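Long-range contacts in chitinase (Paenibacillus sp. FPU-7, PDB 5GZT), which probably catalyses the random endo-hydrolysis of the beta-1,4 linkages between N-acetylglucosamine units in chitin and chitodextrins: residues Leu918-Arg923 with His959-Tyr964; Leu939-Ala944 with Asp963-Met968; Ser877-Met882 with Glu924-Glu929. All blocks are in the same frame, centred on the assembly; numbering follows the deposited sequence.

Contact 1: Leu918-Arg923 with His959-Tyr964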
ATOM      1  N   LEU B 918      33.326 -31.084  19.208  1.00 14.93           N
ATOM      2  CA  LEU B 918      32.864 -32.299  19.896  1.00 15.39           C
ATOM      3  C   LEU B 918      32.342 -33.368  18.921  1.00 15.33           C
ATOM      4  O   LEU B 918      32.724 -34.511  18.981  1.00 15.19           O
ATOM      5  CB  LEU B 918      31.828 -31.955  20.949  1.00 14.54           C
ATOM      6  CG  LEU B 918      31.399 -33.148  21.796  1.00 13.81           C
ATOM      7  CD1 LEU B 918      32.442 -33.549  22.799  1.00 15.14           C
ATOM      8  CD2 LEU B 918      30.168 -32.795  22.575  1.00 15.61           C
ATOM      9  N   LEU B 919      31.478 -32.953  18.019  1.00 14.76           N
ATOM     10  CA  LEU B 919      30.913 -33.827  16.979  1.00 14.15           C
ATOM     11  C   LEU B 919      31.971 -34.301  16.063  1.00 14.17           C
ATOM     12  O   LEU B 919      32.003 -35.492  15.695  1.00 13.34           O
ATOM     13  CB  LEU B 919      29.788 -33.112  16.232  1.00 13.23           C
ATOM     14  CG  LEU B 919      28.570 -32.875  17.112  1.00 13.73           C
ATOM     15  CD1 LEU B 919      27.528 -32.014  16.427  1.00 15.76           C
ATOM     16  CD2 LEU B 919      27.947 -34.171  17.615  1.00 13.18           C
ATOM     17  N   LYS B 920      32.886 -33.406  15.671  1.00 14.74           N
ATOM     18  CA  LYS B 920      33.968 -33.811  14.792  1.00 15.83           C
ATOM     19  C   LYS B 920      34.785 -34.943  15.447  1.00 14.85           C
ATOM     20  O   LYS B 920      35.207 -35.929  14.789  1.00 13.49           O
ATOM     21  CB  LYS B 920      34.902 -32.625  14.493  1.00 18.45           C
ATOM     22  CG  LYS B 920      36.122 -32.963  13.689  1.00 21.31           C
ATOM     23  CD  LYS B 920      37.042 -31.749  13.531  1.00 27.16           C
ATOM     24  CE  LYS B 920      38.123 -32.148  12.526  1.00 30.08           C
ATOM     25  NZ  LYS B 920      38.780 -30.852  12.249  1.00 36.38           N
ATOM     26  N   LEU B 921      35.077 -34.773  16.726  1.00 15.90           N
ATOM     27  CA  LEU B 921      35.926 -35.782  17.444  1.00 15.40           C
ATOM     28  C   LEU B 921      35.122 -37.072  17.607  1.00 14.68           C
ATOM     29  O   LEU B 921      35.643 -38.177  17.410  1.00 16.13           O
ATOM     30  CB  LEU B 921      36.385 -35.255  18.787  1.00 15.64           C
ATOM     31  CG  LEU B 921      37.248 -36.304  19.522  1.00 17.05           C
ATOM     32  CD1 LEU B 921      38.551 -36.455  18.759  1.00 17.53           C
ATOM     33  CD2 LEU B 921      37.629 -35.761  20.883  1.00 20.44           C
ATOM     34  N   PHE B 922      33.873 -36.960  17.986  1.00 14.02           N
ATOM     35  CA  PHE B 922      33.017 -38.180  18.124  1.00 14.48           C
ATOM     36  C   PHE B 922      32.956 -38.974  16.792  1.00 14.16           C
ATOM     37  O   PHE B 922      33.101 -40.225  16.806  1.00 11.39           O
ATOM     38  CB  PHE B 922      31.604 -37.878  18.583  1.00 14.31           C
ATOM     39  CG  PHE B 922      31.393 -37.902  20.091  1.00 14.83           C
ATOM     40  CD1 PHE B 922      31.993 -37.007  20.925  1.00 15.20           C
ATOM     41  CD2 PHE B 922      30.538 -38.814  20.639  1.00 15.21           C
ATOM     42  CE1 PHE B 922      31.783 -37.082  22.260  1.00 17.83           C
ATOM     43  CE2 PHE B 922      30.290 -38.851  21.948  1.00 15.53           C
ATOM     44  CZ  PHE B 922      30.910 -38.007  22.783  1.00 16.17           C
ATOM     45  N   ARG B 923      32.828 -38.259  15.656  1.00 14.03           N
ATOM     46  CA  ARG B 923      32.791 -38.944  14.331  1.00 14.50           C
ATOM     47  C   ARG B 923      34.107 -39.590  14.004  1.00 15.68           C
ATOM     48  O   ARG B 923      34.128 -40.754  13.573  1.00 13.44           O
ATOM     49  CB  ARG B 923      32.397 -38.004  13.224  1.00 16.80           C
ATOM     50  CG  ARG B 923      32.268 -38.576  11.806  1.00 19.67           C
ATOM     51  CD  ARG B 923      32.180 -40.125  11.649  1.00 29.64           C
ATOM     52  NE  ARG B 923      31.039 -40.715  12.040  1.00 18.51           N
ATOM     53  CZ  ARG B 923      30.665 -41.966  12.261  1.00 15.54           C
ATOM     54  NH1 ARG B 923      31.307 -43.124  12.325  1.00 16.34           N
ATOM     55  NH2 ARG B 923      29.338 -41.990  12.531  1.00 13.39           N
ATOM     56  N   HIS B 959      26.706 -31.014   9.973  1.00 16.54           N
ATOM     57  CA  HIS B 959      25.990 -32.058   9.248  1.00 15.62           C
ATOM     58  C   HIS B 959      26.833 -33.078   8.671  1.00 14.86           C
ATOM     59  O   HIS B 959      26.439 -34.265   8.693  1.00 14.46           O
ATOM     60  CB  HIS B 959      24.891 -31.565   8.247  1.00 16.13           C
ATOM     61  CG  HIS B 959      25.425 -30.798   7.100  1.00 16.12           C
ATOM     62  ND1 HIS B 959      25.990 -31.393   5.997  1.00 16.37           N
ATOM     63  CD2 HIS B 959      25.485 -29.464   6.891  1.00 17.01           C
ATOM     64  CE1 HIS B 959      26.431 -30.452   5.173  1.00 17.11           C
ATOM     65  NE2 HIS B 959      26.085 -29.271   5.682  1.00 18.03           N
ATOM     66  N   GLN B 960      28.034 -32.702   8.270  1.00 13.54           N
ATOM     67  CA  GLN B 960      28.975 -33.667   7.745  1.00 15.16           C
ATOM     68  C   GLN B 960      29.362 -34.828   8.706  1.00 14.49           C
ATOM     69  O   GLN B 960      29.714 -35.828   8.225  1.00 13.27           O
ATOM     70  CB  GLN B 960      30.323 -33.022   7.322  1.00 15.32           C
ATOM     71  CG  GLN B 960      31.045 -32.356   8.490  1.00 16.90           C
ATOM     72  CD  GLN B 960      32.311 -31.542   8.024  1.00 19.54           C
ATOM     73  OE1 GLN B 960      32.389 -30.337   8.187  1.00 22.99           O
ATOM     74  NE2 GLN B 960      33.213 -32.196   7.460  1.00 18.83           N
ATOM     75  N   TYR B 961      29.320 -34.606  10.010  1.00 13.34           N
ATOM     76  CA  TYR B 961      29.685 -35.629  11.016  1.00 14.92           C
ATOM     77  C   TYR B 961      28.509 -36.536  11.394  1.00 13.95           C
ATOM     78  O   TYR B 961      28.737 -37.454  12.149  1.00 13.11           O
ATOM     79  CB  TYR B 961      30.137 -34.840  12.268  1.00 14.14           C
ATOM     80  CG  TYR B 961      31.317 -33.900  11.964  1.00 14.56           C
ATOM     81  CD1 TYR B 961      32.461 -34.346  11.317  1.00 16.95           C
ATOM     82  CD2 TYR B 961      31.264 -32.551  12.300  1.00 17.08           C
ATOM     83  CE1 TYR B 961      33.529 -33.489  11.031  1.00 16.92           C
ATOM     84  CE2 TYR B 961      32.338 -31.656  11.990  1.00 16.88           C
ATOM     85  CZ  TYR B 961      33.442 -32.144  11.375  1.00 17.45           C
ATOM     86  OH  TYR B 961      34.482 -31.275  11.108  1.00 22.16           O
ATOM     87  N   LEU B 962      27.267 -36.168  10.973  1.00 11.74           N
ATOM     88  CA  LEU B 962      26.049 -36.716  11.462  1.00 12.46           C
ATOM     89  C   LEU B 962      25.340 -37.605  10.474  1.00 13.93           C
ATOM     90  O   LEU B 962      25.303 -37.313   9.280  1.00 16.21           O
ATOM     91  CB  LEU B 962      25.059 -35.613  11.862  1.00 13.12           C
ATOM     92  CG  LEU B 962      25.634 -34.734  13.024  1.00 13.76           C
ATOM     93  CD1 LEU B 962      24.640 -33.640  13.325  1.00 14.27           C
ATOM     94  CD2 LEU B 962      25.927 -35.523  14.256  1.00 13.45           C
ATOM     95  N   ASP B 963      24.768 -38.716  10.920  1.00 12.82           N
ATOM     96  CA  ASP B 963      23.870 -39.460  10.084  1.00 13.76           C
ATOM     97  C   ASP B 963      22.560 -38.692   9.852  1.00 14.06           C
ATOM     98  O   ASP B 963      22.014 -38.729   8.794  1.00 14.46           O
ATOM     99  CB  ASP B 963      23.609 -40.835  10.688  1.00 15.10           C
ATOM    100  CG  ASP B 963      24.827 -41.707  10.605  1.00 16.86           C
ATOM    101  OD1 ASP B 963      25.726 -41.529  11.431  1.00 17.58           O
ATOM    102  OD2 ASP B 963      24.944 -42.506   9.666  1.00 18.59           O
ATOM    103  N   TYR B 964      22.068 -37.989  10.856  1.00 12.35           N
ATOM    104  CA  TYR B 964      20.882 -37.159  10.723  1.00 12.44           C
ATOM    105  C   TYR B 964      20.814 -36.321  11.992  1.00 12.58           C
ATOM    106  O   TYR B 964      21.520 -36.639  13.024  1.00 10.80           O
ATOM    107  CB  TYR B 964      19.572 -38.025  10.523  1.00 13.16           C
ATOM    108  CG  TYR B 964      19.557 -39.247  11.445  1.00 12.84           C
ATOM    109  CD1 TYR B 964      19.044 -39.164  12.701  1.00 13.07           C
ATOM    110  CD2 TYR B 964      20.114 -40.427  11.085  1.00 12.56           C
ATOM    111  CE1 TYR B 964      19.131 -40.228  13.586  1.00 12.83           C
ATOM    112  CE2 TYR B 964      20.117 -41.512  11.944  1.00 11.56           C
ATOM    113  CZ  TYR B 964      19.649 -41.413  13.183  1.00 11.74           C
ATOM    114  OH  TYR B 964      19.707 -42.465  14.120  1.00 13.59           O
TER
HETATM  115  O   HOH W   1      27.848 -39.859  11.277  1.00 11.52           O
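The ring of Y961 lies flat against the backbone of K920: CA of K920 sits 3.6 Å from the ring centroid and 2° off the ring normal, a CH-pi contact over the centre of one face. The opposite face is covered by CG of Q960, so the ring is sandwiched between these two carbons. CB of K920 comes within 3.5 Å of CZ of Y961. CG of K920 stands anti to the backbone N (chi1 175°), which lays it 3.5 Å from OH of Y961; the extended chain passes CD and CE by the same hydroxyl before its end leads away. At the guanidinium edge of R923, near its plane, lies the carbonyl O of Y961. No direct bond joins the two; one water does the work. It accepts from NH2 of R923 at 2.9 Å and donates both to O of Y961 and to OD1 of D963. The ion pair from NH2 of R923 to OD1 of D963 is long, 3.8 Å, with the two planes 67° apart. R923 also pairs with D927, and D963 bonds to Y936. Away from the ring, CD2 of L919 meets CD2 of L962 at 4.1 Å, the two side chains crossing at a slant, and CB of L919 touches CD2 of Y961. Helix 911-933 is thus packed against the loop leading into strand 964-967, in the family 18 TIM barrel.

Contact 2: Leu939-Ala944 with Asp963-Met968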
ATOM      1  N   LEU B 939      26.252 -41.619  14.360  1.00 11.48           N
ATOM      2  CA  LEU B 939      26.280 -40.458  15.251  1.00 11.70           C
ATOM      3  C   LEU B 939      25.147 -39.505  14.850  1.00 12.60           C
ATOM      4  O   LEU B 939      25.071 -39.132  13.674  1.00 12.02           O
ATOM      5  CB  LEU B 939      27.618 -39.744  15.133  1.00 11.34           C
ATOM      6  CG  LEU B 939      27.821 -38.480  15.978  1.00 11.55           C
ATOM      7  CD1 LEU B 939      27.823 -38.868  17.443  1.00 12.17           C
ATOM      8  CD2 LEU B 939      29.141 -37.796  15.673  1.00 12.41           C
ATOM      9  N   ALA B 940      24.274 -39.117  15.788  1.00 12.68           N
ATOM     10  CA  ALA B 940      23.200 -38.215  15.474  1.00 12.34           C
ATOM     11  C   ALA B 940      23.089 -37.232  16.627  1.00 13.31           C
ATOM     12  O   ALA B 940      23.756 -37.408  17.628  1.00 12.26           O
ATOM     13  CB  ALA B 940      21.909 -39.002  15.340  1.00 13.89           C
ATOM     14  N   ILE B 941      22.290 -36.197  16.451  1.00 11.73           N
ATOM     15  CA  ILE B 941      21.872 -35.352  17.544  1.00 13.91           C
ATOM     16  C   ILE B 941      20.397 -35.157  17.489  1.00 15.25           C
ATOM     17  O   ILE B 941      19.753 -35.467  16.458  1.00 14.58           O
ATOM     18  CB  ILE B 941      22.461 -33.943  17.472  1.00 12.98           C
ATOM     19  CG1 ILE B 941      21.982 -33.200  16.186  1.00 13.36           C
ATOM     20  CG2 ILE B 941      23.958 -34.054  17.402  1.00 12.51           C
ATOM     21  CD1 ILE B 941      22.552 -31.746  16.165  1.00 14.67           C
ATOM     22  N   ALA B 942      19.859 -34.720  18.610  1.00 15.71           N
ATOM     23  CA  ALA B 942      18.531 -34.091  18.655  1.00 17.42           C
ATOM     24  C   ALA B 942      18.737 -32.635  18.699  1.00 17.25           C
ATOM     25  O   ALA B 942      19.607 -32.187  19.412  1.00 17.96           O
ATOM     26  CB  ALA B 942      17.779 -34.474  19.881  1.00 18.60           C
ATOM     27  N   SER B 943      17.917 -31.879  17.966  1.00 17.67           N
ATOM     28  CA  SER B 943      18.069 -30.448  17.786  1.00 15.12           C
ATOM     29  C   SER B 943      16.726 -29.717  17.911  1.00 16.72           C
ATOM     30  O   SER B 943      15.638 -30.322  17.853  1.00 18.87           O
ATOM     31  CB  SER B 943      18.759 -30.158  16.442  1.00 17.87           C
ATOM     32  OG  SER B 943      17.978 -30.615  15.339  1.00 17.20           O
ATOM     33  N   ALA B 944      16.793 -28.413  18.149  1.00 16.70           N
ATOM     34  CA  ALA B 944      15.637 -27.612  18.502  1.00 18.93           C
ATOM     35  C   ALA B 944      15.203 -26.682  17.346  1.00 18.18           C
ATOM     36  O   ALA B 944      15.950 -26.431  16.370  1.00 19.42           O
ATOM     37  CB  ALA B 944      15.870 -26.841  19.805  1.00 16.89           C
ATOM     38  N   ASP B 963      24.768 -38.716  10.920  1.00 12.82           N
ATOM     39  CA  ASP B 963      23.870 -39.460  10.084  1.00 13.76           C
ATOM     40  C   ASP B 963      22.560 -38.692   9.852  1.00 14.06           C
ATOM     41  O   ASP B 963      22.014 -38.729   8.794  1.00 14.46           O
ATOM     42  CB  ASP B 963      23.609 -40.835  10.688  1.00 15.10           C
ATOM     43  CG  ASP B 963      24.827 -41.707  10.605  1.00 16.86           C
ATOM     44  OD1 ASP B 963      25.726 -41.529  11.431  1.00 17.58           O
ATOM     45  OD2 ASP B 963      24.944 -42.506   9.666  1.00 18.59           O
ATOM     46  N   TYR B 964      22.068 -37.989  10.856  1.00 12.35           N
ATOM     47  CA  TYR B 964      20.882 -37.159  10.723  1.00 12.44           C
ATOM     48  C   TYR B 964      20.814 -36.321  11.992  1.00 12.58           C
ATOM     49  O   TYR B 964      21.520 -36.639  13.024  1.00 10.80           O
ATOM     50  CB  TYR B 964      19.572 -38.025  10.523  1.00 13.16           C
ATOM     51  CG  TYR B 964      19.557 -39.247  11.445  1.00 12.84           C
ATOM     52  CD1 TYR B 964      19.044 -39.164  12.701  1.00 13.07           C
ATOM     53  CD2 TYR B 964      20.114 -40.427  11.085  1.00 12.56           C
ATOM     54  CE1 TYR B 964      19.131 -40.228  13.586  1.00 12.83           C
ATOM     55  CE2 TYR B 964      20.117 -41.512  11.944  1.00 11.56           C
ATOM     56  CZ  TYR B 964      19.649 -41.413  13.183  1.00 11.74           C
ATOM     57  OH  TYR B 964      19.707 -42.465  14.120  1.00 13.59           O
ATOM     58  N   MET B 965      19.934 -35.317  11.957  1.00 12.19           N
ATOM     59  CA  MET B 965      19.502 -34.505  13.112  1.00 14.52           C
ATOM     60  C   MET B 965      18.049 -34.847  13.349  1.00 14.85           C
ATOM     61  O   MET B 965      17.275 -34.724  12.398  1.00 15.89           O
ATOM     62  CB  MET B 965      19.606 -33.009  12.779  1.00 15.03           C
ATOM     63  CG  MET B 965      21.001 -32.623  12.350  1.00 18.36           C
ATOM     64  SD  MET B 965      20.944 -30.881  11.950  1.00 17.44           S
ATOM     65  CE  MET B 965      22.625 -30.682  11.406  1.00 17.73           C
ATOM     66  N   SER B 966      17.672 -35.266  14.556  1.00 12.96           N
ATOM     67  CA  SER B 966      16.286 -35.531  14.911  1.00 15.60           C
ATOM     68  C   SER B 966      15.730 -34.209  15.386  1.00 17.98           C
ATOM     69  O   SER B 966      16.092 -33.750  16.499  1.00 16.16           O
ATOM     70  CB  SER B 966      16.194 -36.620  15.988  1.00 17.86           C
ATOM     71  OG  SER B 966      16.583 -37.896  15.479  1.00 15.46           O
ATOM     72  N   VAL B 967      14.994 -33.478  14.503  1.00 15.73           N
ATOM     73  CA  VAL B 967      14.618 -32.140  14.824  1.00 14.81           C
ATOM     74  C   VAL B 967      13.292 -32.214  15.618  1.00 15.91           C
ATOM     75  O   VAL B 967      12.286 -32.867  15.208  1.00 16.56           O
ATOM     76  CB  VAL B 967      14.408 -31.244  13.576  1.00 15.30           C
ATOM     77  CG1 VAL B 967      14.174 -29.759  13.955  1.00 15.05           C
ATOM     78  CG2 VAL B 967      15.600 -31.368  12.672  1.00 14.83           C
ATOM     79  N   MET B 968      13.310 -31.525  16.764  1.00 15.62           N
ATOM     80  CA  MET B 968      12.199 -31.514  17.714  1.00 18.95           C
ATOM     81  C   MET B 968      11.150 -30.487  17.221  1.00 17.52           C
ATOM     82  O   MET B 968      11.047 -29.378  17.745  1.00 17.30           O
ATOM     83  CB  MET B 968      12.755 -31.215  19.152  1.00 21.02           C
ATOM     84  CG  MET B 968      13.576 -32.434  19.653  1.00 24.63           C
ATOM     85  SD  MET B 968      14.209 -32.156  21.349  1.00 29.16           S
ATOM     86  CE  MET B 968      15.458 -30.928  21.155  1.00 22.47           C
TER
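OD1 of D963 holds two donors, the backbone N of L939 at 3.0 Å and the water that also serves R923. The amide meets OD1 on its anti side, 31° out of the carboxylate plane. In return, N of D963 donates to O of L939 at 2.8 Å. CG of D963 lies beside its own backbone N (chi1 -70°), so that carboxylate and amide address the same residue; OD2 bonds to Y936. From here the strands run parallel. N of S966 donates to O of I941 at 2.8 Å with an N-H...O angle of 173°, N of S943 to O of S966, and N of M968 to O of S943. The last acceptor is also wrapped by the M968 side chain, bent at its thioether, whose CE comes to 3.4 Å from O of S943. On the sheet face bearing A940 and A942, CB of A940 touches CE1 of the Y964 ring at 3.5 Å, while OH of Y964 bonds to E938. On the face bearing I941 and S943, the I941 and M965 side chains run alongside each other in one direction, CG1 of I941 4.0 Å from CG of M965, and OG of S943, bonded to Y1005, rests 3.7 Å from CG2 of V967. Strand 889-893 continues the sheet beside 938-943 and 1015-1020 beside 964-967; helix 911-933 covers L939 and I941, helix 998-1007 M965 and V967.

Contact 3: Ser877-Met882 with Glu924-Glu929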
ATOM      1  N   SER B 877      34.823 -42.233  26.771  1.00 17.52           N
ATOM      2  CA  SER B 877      33.838 -42.810  27.703  1.00 16.39           C
ATOM      3  C   SER B 877      32.472 -43.171  27.057  1.00 16.63           C
ATOM      4  O   SER B 877      31.852 -44.199  27.383  1.00 14.51           O
ATOM      5  CB  SER B 877      33.668 -41.840  28.861  1.00 17.01           C
ATOM      6  OG  SER B 877      32.790 -42.372  29.778  1.00 17.99           O
ATOM      7  N   ALA B 878      31.986 -42.314  26.145  1.00 15.15           N
ATOM      8  CA  ALA B 878      30.731 -42.588  25.433  1.00 14.71           C
ATOM      9  C   ALA B 878      30.837 -43.843  24.595  1.00 14.97           C
ATOM     10  O   ALA B 878      29.972 -44.686  24.567  1.00 14.19           O
ATOM     11  CB  ALA B 878      30.463 -41.400  24.512  1.00 15.29           C
ATOM     12  N   ILE B 879      32.009 -44.023  24.002  1.00 16.02           N
ATOM     13  CA  ILE B 879      32.256 -45.230  23.210  1.00 17.38           C
ATOM     14  C   ILE B 879      32.338 -46.473  24.072  1.00 17.29           C
ATOM     15  O   ILE B 879      31.857 -47.554  23.681  1.00 17.54           O
ATOM     16  CB  ILE B 879      33.512 -44.983  22.312  1.00 18.53           C
ATOM     17  CG1 ILE B 879      33.021 -44.226  21.089  1.00 19.98           C
ATOM     18  CG2 ILE B 879      34.297 -46.254  22.013  1.00 17.78           C
ATOM     19  CD1 ILE B 879      34.087 -43.518  20.395  1.00 23.78           C
ATOM     20  N   ALA B 880      32.970 -46.364  25.229  1.00 16.16           N
ATOM     21  CA  ALA B 880      33.021 -47.556  26.114  1.00 16.99           C
ATOM     22  C   ALA B 880      31.590 -47.948  26.533  1.00 17.27           C
ATOM     23  O   ALA B 880      31.222 -49.144  26.556  1.00 19.51           O
ATOM     24  CB  ALA B 880      33.940 -47.323  27.376  1.00 16.80           C
ATOM     25  N   PHE B 881      30.757 -46.939  26.817  1.00 17.00           N
ATOM     26  CA  PHE B 881      29.377 -47.202  27.216  1.00 16.41           C
ATOM     27  C   PHE B 881      28.603 -47.899  26.041  1.00 17.15           C
ATOM     28  O   PHE B 881      27.864 -48.839  26.222  1.00 15.58           O
ATOM     29  CB  PHE B 881      28.745 -45.873  27.631  1.00 17.71           C
ATOM     30  CG  PHE B 881      27.394 -46.006  28.299  1.00 17.24           C
ATOM     31  CD1 PHE B 881      26.248 -46.177  27.539  1.00 16.56           C
ATOM     32  CD2 PHE B 881      27.275 -45.915  29.698  1.00 18.69           C
ATOM     33  CE1 PHE B 881      25.045 -46.302  28.124  1.00 16.94           C
ATOM     34  CE2 PHE B 881      26.046 -46.004  30.303  1.00 18.50           C
ATOM     35  CZ  PHE B 881      24.917 -46.173  29.507  1.00 19.56           C
ATOM     36  N   MET B 882      28.823 -47.393  24.852  1.00 14.89           N
ATOM     37  CA  MET B 882      28.215 -47.908  23.636  1.00 14.72           C
ATOM     38  C   MET B 882      28.484 -49.401  23.476  1.00 14.25           C
ATOM     39  O   MET B 882      27.545 -50.220  23.355  1.00 13.75           O
ATOM     40  CB  MET B 882      28.645 -47.062  22.427  1.00 13.13           C
ATOM     41  CG  MET B 882      28.006 -47.501  21.071  1.00 14.08           C
ATOM     42  SD  MET B 882      28.885 -46.713  19.677  1.00 14.82           S
ATOM     43  CE  MET B 882      30.272 -47.779  19.607  1.00 16.21           C
ATOM     44  N   GLU B 924      35.212 -38.912  14.308  1.00 15.28           N
ATOM     45  CA  GLU B 924      36.511 -39.558  14.137  1.00 16.66           C
ATOM     46  C   GLU B 924      36.641 -40.831  14.965  1.00 15.90           C
ATOM     47  O   GLU B 924      37.014 -41.887  14.459  1.00 15.33           O
ATOM     48  CB  GLU B 924      37.633 -38.561  14.466  1.00 19.84           C
ATOM     49  CG  GLU B 924      39.001 -39.165  14.405  1.00 25.01           C
ATOM     50  CD  GLU B 924      40.123 -38.143  14.696  1.00 24.63           C
ATOM     51  OE1 GLU B 924      40.191 -37.521  15.749  1.00 31.30           O
ATOM     52  OE2 GLU B 924      40.924 -37.980  13.851  1.00 26.51           O
ATOM     53  N   LYS B 925      36.313 -40.771  16.224  1.00 16.40           N
ATOM     54  CA  LYS B 925      36.433 -41.957  17.068  1.00 17.96           C
ATOM     55  C   LYS B 925      35.531 -43.069  16.631  1.00 17.46           C
ATOM     56  O   LYS B 925      35.868 -44.187  16.771  1.00 15.26           O
ATOM     57  CB  LYS B 925      36.146 -41.613  18.506  1.00 21.29           C
ATOM     58  CG  LYS B 925      37.271 -40.697  18.989  1.00 29.26           C
ATOM     59  CD  LYS B 925      37.473 -40.691  20.452  1.00 34.63           C
ATOM     60  CE  LYS B 925      38.586 -39.741  20.825  1.00 41.41           C
ATOM     61  NZ  LYS B 925      39.973 -40.136  20.422  1.00 44.41           N
ATOM     62  N   LEU B 926      34.328 -42.744  16.149  1.00 15.31           N
ATOM     63  CA  LEU B 926      33.410 -43.798  15.765  1.00 14.71           C
ATOM     64  C   LEU B 926      33.836 -44.388  14.418  1.00 14.73           C
ATOM     65  O   LEU B 926      33.560 -45.545  14.150  1.00 14.27           O
ATOM     66  CB  LEU B 926      31.959 -43.290  15.693  1.00 14.05           C
ATOM     67  CG  LEU B 926      31.298 -43.066  17.054  1.00 14.21           C
ATOM     68  CD1 LEU B 926      29.963 -42.364  16.865  1.00 15.69           C
ATOM     69  CD2 LEU B 926      31.116 -44.347  17.827  1.00 13.07           C
ATOM     70  N   ASP B 927      34.460 -43.588  13.545  1.00 14.12           N
ATOM     71  CA  ASP B 927      35.155 -44.213  12.374  1.00 13.87           C
ATOM     72  C   ASP B 927      36.183 -45.247  12.815  1.00 13.08           C
ATOM     73  O   ASP B 927      36.326 -46.300  12.194  1.00 11.36           O
ATOM     74  CB  ASP B 927      35.837 -43.164  11.496  1.00 14.05           C
ATOM     75  CG  ASP B 927      34.806 -42.225  10.782  1.00 14.76           C
ATOM     76  OD1 ASP B 927      33.602 -42.499  10.838  1.00 14.01           O
ATOM     77  OD2 ASP B 927      35.256 -41.241  10.214  1.00 14.82           O
ATOM     78  N   VAL B 928      36.984 -44.880  13.794  1.00 13.11           N
ATOM     79  CA  VAL B 928      38.006 -45.810  14.352  1.00 13.82           C
ATOM     80  C   VAL B 928      37.320 -47.061  14.860  1.00 14.83           C
ATOM     81  O   VAL B 928      37.611 -48.191  14.407  1.00 16.28           O
ATOM     82  CB  VAL B 928      38.858 -45.110  15.423  1.00 14.79           C
ATOM     83  CG1 VAL B 928      39.747 -46.069  16.250  1.00 16.12           C
ATOM     84  CG2 VAL B 928      39.728 -44.091  14.791  1.00 15.50           C
ATOM     85  N   GLU B 929      36.269 -46.860  15.652  1.00 14.66           N
ATOM     86  CA  GLU B 929      35.549 -47.996  16.225  1.00 13.90           C
ATOM     87  C   GLU B 929      35.002 -48.891  15.114  1.00 14.42           C
ATOM     88  O   GLU B 929      35.073 -50.143  15.224  1.00 13.10           O
ATOM     89  CB  GLU B 929      34.452 -47.619  17.233  1.00 13.27           C
ATOM     90  CG  GLU B 929      34.895 -46.920  18.507  1.00 14.53           C
ATOM     91  CD  GLU B 929      35.967 -47.779  19.206  1.00 15.68           C
ATOM     92  OE1 GLU B 929      35.668 -48.955  19.501  1.00 15.45           O
ATOM     93  OE2 GLU B 929      37.125 -47.294  19.272  1.00 18.77           O
TER
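I879 and K925 meet with their side chains at about a right angle, and the contact is tight: CD1 of I879 stands 3.4 Å from CB of K925, closer than usual for two carbons. The lysine chain then turns away to a salt bridge with E872, leaving its root to the isoleucine. Against L926 the arrangement differs, since the I879 and L926 side chains overlap antiparallel, each running toward the other's helix, with CG1 of I879 3.8 Å from CD2 of L926. The same methyl of L926 also takes M882, whose chain crosses obliquely; SD of M882 lies 3.7 Å from CD2, and the bend at chi3 (80°) places CE near it too. E929 comes at I879 on a slant. Its chain is folded at chi2 (-55°), and CG and CD of E929 both come to 3.6 Å from CG2 of I879, while OE1 hydrogen-bonds to H883, the next residue of helix 868-884. I879 therefore projects among K925, L926 and E929, and van der Waals contact carries the interface, with I879-L926 and M882-L926 as its apolar core. The short helix axes approach to 11.0 Å and cross at -39°, a wide separation bridged by side chains alone. M882, L926 and E929 also touch Y937. Two successive outer helices, 868-884 and 911-933, pack in this way around the strands of a TIM barrel, the fold of glycoside hydrolase family 18.

Helix 911-933 ties the set together: its 918-923 part faces the 959-964 loop in contact 1 and its 924-929 part faces helix 868-884 in contact 3, with centres about 12 Å apart. F922 of the 918-923 segment packs on A878 of contact 3, CE2 to CB 3.6 Å. Contact 2 shares D963 and Y964 with contact 1, and CD2 of L939 packs 3.6 Å from O of Y961. CB of L939 also reaches CD1 of L926 at 3.9 Å. L939 thus touches both helix-based contacts: the strand pair belongs to the barrel wall and the helices pack on its outer side. The M882 side chain lies about 4 Å from a bound phosphate, probably from the crystallisation liquor.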